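Local coordinates for protein interferon-inducible and double-stranded-dependent eIF-2kinase (Carassius auratus, PDB 4KMF) that binds left-handed Z-DNA through this Zalpha domain, part of a PKR-like kinase that probably phosphorylates the translation initiation factor eIF2alpha, at residues T35-R38 against H39-L43. Numbering follows the deposited sequence.
Sequences TVNR and HLYNL. With nucleotides of chain B.
Asn37 and Tyr41, one helical turn apart, hold two successive phosphates of a Z-DNA strand, and the tyrosine ring also lies against a guanine. C8 of DG5 of chain B sits 3.3 Å above the Tyr41 ring plane, over the ring centre, a CH-pi contact. At the ring's edge, in its plane, lie Asn37 O, 3.2 Å from Tyr41 CD1, and OP1 of DC4 of chain B, to which Tyr41 OH donates a hydrogen bond of 2.7 Å. Asn37 O already takes the Tyr41 N-H in the helix (3.0 Å), as Thr35, Val36 and Arg38 O take those of His39, Leu40 and Asn42. Tyr41 CG stands anti to its own carbonyl carbon (chi1 -76°), which lays the ring back along the helix beside Asn37. Trp59 packs edge-to-face with the same ring. A leucine at Tyr41 would probably leave the phosphate of DC4 of chain B without its hydroxyl donor and the guanine C8 without an aromatic face. Asn37 ND2 gives a nearly straight bond of 2.7 Å (164°) to OP1 of DG5 of chain B, while its OD1 rests 3.8 Å from Leu40 CD1. This is the recognition helix, 33-45, of the winged helix-turn-helix fold of Zalpha domains, with one side on the DNA and the other on helices 2-17 and 22-29. On the buried side, Val36 CG1 and Leu40 CD1 meet 3.8 Å apart and both side chains touch Ile25. Arg38 and His39 run alongside each other, planes 63° apart, with Arg38 NH2 3.5 Å from His39 NE2. Glu3 forms a salt bridge with Arg38 NH2, and Glu7 accepts from His39 ND1 and Asn42 ND2. With the guanidinium turned to Glu3, Arg38 CG and CD both lie against OP1 of DC6 of chain B, a third phosphate.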
# COMPACT_ATOMS: atom_id res chain seq x y z
N THR A 35 5.99 -3.24 7.78
CA THR A 35 5.85 -3.61 9.18
C THR A 35 6.32 -2.49 10.10
O THR A 35 5.65 -2.16 11.07
CB THR A 35 6.58 -4.96 9.48
OG1 THR A 35 5.90 -6.00 8.76
CG2 THR A 35 6.53 -5.30 10.98
N VAL A 36 7.50 -1.93 9.80
CA VAL A 36 7.99 -0.77 10.53
C VAL A 36 7.00 0.37 10.46
O VAL A 36 6.71 0.99 11.49
CB VAL A 36 9.36 -0.36 10.05
CG1 VAL A 36 9.84 0.90 10.78
CG2 VAL A 36 10.29 -1.54 10.35
N ASN A 37 6.44 0.64 9.28
CA ASN A 37 5.47 1.72 9.16
C ASN A 37 4.20 1.45 9.94
O ASN A 37 3.66 2.35 10.57
CB ASN A 37 5.19 2.04 7.68
CG ASN A 37 6.14 3.07 7.14
OD1 ASN A 37 6.70 3.86 7.89
ND2 ASN A 37 6.29 3.10 5.82
N ARG A 38 3.73 0.21 9.95
CA ARG A 38 2.59 -0.16 10.80
C ARG A 38 2.87 0.28 12.26
O ARG A 38 2.07 0.97 12.88
CB ARG A 38 2.34 -1.66 10.72
CG ARG A 38 1.20 -2.08 11.65
CD ARG A 38 0.84 -3.54 11.42
NE ARG A 38 1.54 -4.43 12.34
CZ ARG A 38 2.41 -5.38 11.97
NH1 ARG A 38 2.69 -5.59 10.68
NH2 ARG A 38 2.99 -6.14 12.91
N HIS A 39 4.04 -0.09 12.76
CA HIS A 39 4.42 0.29 14.11
C HIS A 39 4.61 1.78 14.32
O HIS A 39 4.18 2.31 15.35
CB HIS A 39 5.65 -0.50 14.56
CG HIS A 39 5.41 -1.97 14.67
ND1 HIS A 39 4.36 -2.50 15.39
CD2 HIS A 39 6.06 -3.02 14.11
CE1 HIS A 39 4.39 -3.82 15.30
NE2 HIS A 39 5.41 -4.16 14.53
N LEU A 40 5.25 2.46 13.36
CA LEU A 40 5.46 3.92 13.50
C LEU A 40 4.12 4.67 13.59
O LEU A 40 3.96 5.56 14.42
CB LEU A 40 6.28 4.46 12.33
CG LEU A 40 7.77 4.11 12.44
CD1 LEU A 40 8.53 4.45 11.15
CD2 LEU A 40 8.40 4.76 13.68
N TYR A 41 3.15 4.30 12.74
CA TYR A 41 1.86 4.97 12.78
C TYR A 41 1.05 4.62 14.03
O TYR A 41 0.36 5.50 14.56
CB TYR A 41 1.06 4.78 11.47
CG TYR A 41 1.59 5.64 10.34
CD1 TYR A 41 2.60 5.16 9.48
CD2 TYR A 41 1.11 6.94 10.14
CE1 TYR A 41 3.12 5.95 8.45
CE2 TYR A 41 1.64 7.75 9.10
CZ TYR A 41 2.65 7.24 8.27
OH TYR A 41 3.16 8.06 7.26
N ASN A 42 1.17 3.38 14.54
CA ASN A 42 0.56 3.05 15.87
C ASN A 42 1.22 3.90 16.96
O ASN A 42 0.52 4.46 17.81
CB ASN A 42 0.81 1.59 16.27
CG ASN A 42 0.04 0.60 15.44
OD1 ASN A 42 -0.98 0.91 14.84
ND2 ASN A 42 0.50 -0.65 15.46
N LEU A 43 2.55 4.00 16.92
CA LEU A 43 3.30 4.82 17.88
C LEU A 43 2.91 6.29 17.77
O LEU A 43 2.97 7.02 18.74
CB LEU A 43 4.81 4.63 17.70
CG LEU A 43 5.40 3.32 18.23
CD1 LEU A 43 6.82 3.17 17.76
CD2 LEU A 43 5.32 3.31 19.77
P DG B 5 3.94 0.89 3.86
OP1 DG B 5 5.33 1.34 3.94
OP2 DG B 5 3.58 -0.44 3.28
O5' DG B 5 3.25 1.00 5.30
C5' DG B 5 1.90 0.57 5.48
C4' DG B 5 1.51 0.98 6.88
O4' DG B 5 1.56 2.41 7.05
C3' DG B 5 0.10 0.55 7.21
O3' DG B 5 0.27 -0.61 8.00
C2' DG B 5 -0.47 1.68 8.05
C1' DG B 5 0.44 2.86 7.81
N9 DG B 5 -0.16 3.91 6.98
C8 DG B 5 -0.25 5.25 7.29
N7 DG B 5 -0.80 5.97 6.36
C5 DG B 5 -1.13 5.05 5.36
C6 DG B 5 -1.74 5.27 4.09
O6 DG B 5 -2.12 6.38 3.66
N1 DG B 5 -1.90 4.10 3.34
C2 DG B 5 -1.50 2.85 3.78
N2 DG B 5 -1.71 1.82 2.94
N3 DG B 5 -0.87 2.63 4.97
C4 DG B 5 -0.76 3.77 5.73
P DC B 4 4.72 6.67 4.34
OP1 DC B 4 4.97 6.71 5.80
OP2 DC B 4 5.72 5.98 3.53
O5' DC B 4 3.30 6.05 4.01
C5' DC B 4 2.69 5.05 4.88
C4' DC B 4 2.17 3.91 3.99
O4' DC B 4 1.11 4.40 3.13
C3' DC B 4 3.20 3.31 3.04
O3' DC B 4 3.04 1.88 2.96
C2' DC B 4 2.87 3.93 1.69
C1' DC B 4 1.37 3.94 1.81
N1 DC B 4 0.74 4.84 0.83
C2 DC B 4 0.44 4.37 -0.45
O2 DC B 4 0.70 3.20 -0.74
N3 DC B 4 -0.16 5.21 -1.34
C4 DC B 4 -0.40 6.49 -0.99
N4 DC B 4 -1.01 7.27 -1.87
C5 DC B 4 -0.11 6.99 0.32
C6 DC B 4 0.47 6.15 1.19
P DC B 6 -0.80 -1.79 8.08
OP1 DC B 6 -0.98 -2.07 9.52
OP2 DC B 6 -0.24 -2.85 7.23
O5' DC B 6 -2.17 -1.26 7.52
C5' DC B 6 -3.24 -2.15 7.77
C4' DC B 6 -4.14 -2.14 6.56
O4' DC B 6 -4.79 -0.85 6.47
C3' DC B 6 -3.51 -2.39 5.21
O3' DC B 6 -4.42 -3.20 4.48
C2' DC B 6 -3.43 -1.00 4.58
C1' DC B 6 -4.66 -0.34 5.15
N1 DC B 6 -4.62 1.15 5.24
C2 DC B 6 -5.08 1.90 4.15
O2 DC B 6 -5.48 1.30 3.14
N3 DC B 6 -5.08 3.24 4.22
C4 DC B 6 -4.61 3.83 5.34
N4 DC B 6 -4.61 5.16 5.39
C5 DC B 6 -4.15 3.08 6.49
C6 DC B 6 -4.15 1.75 6.38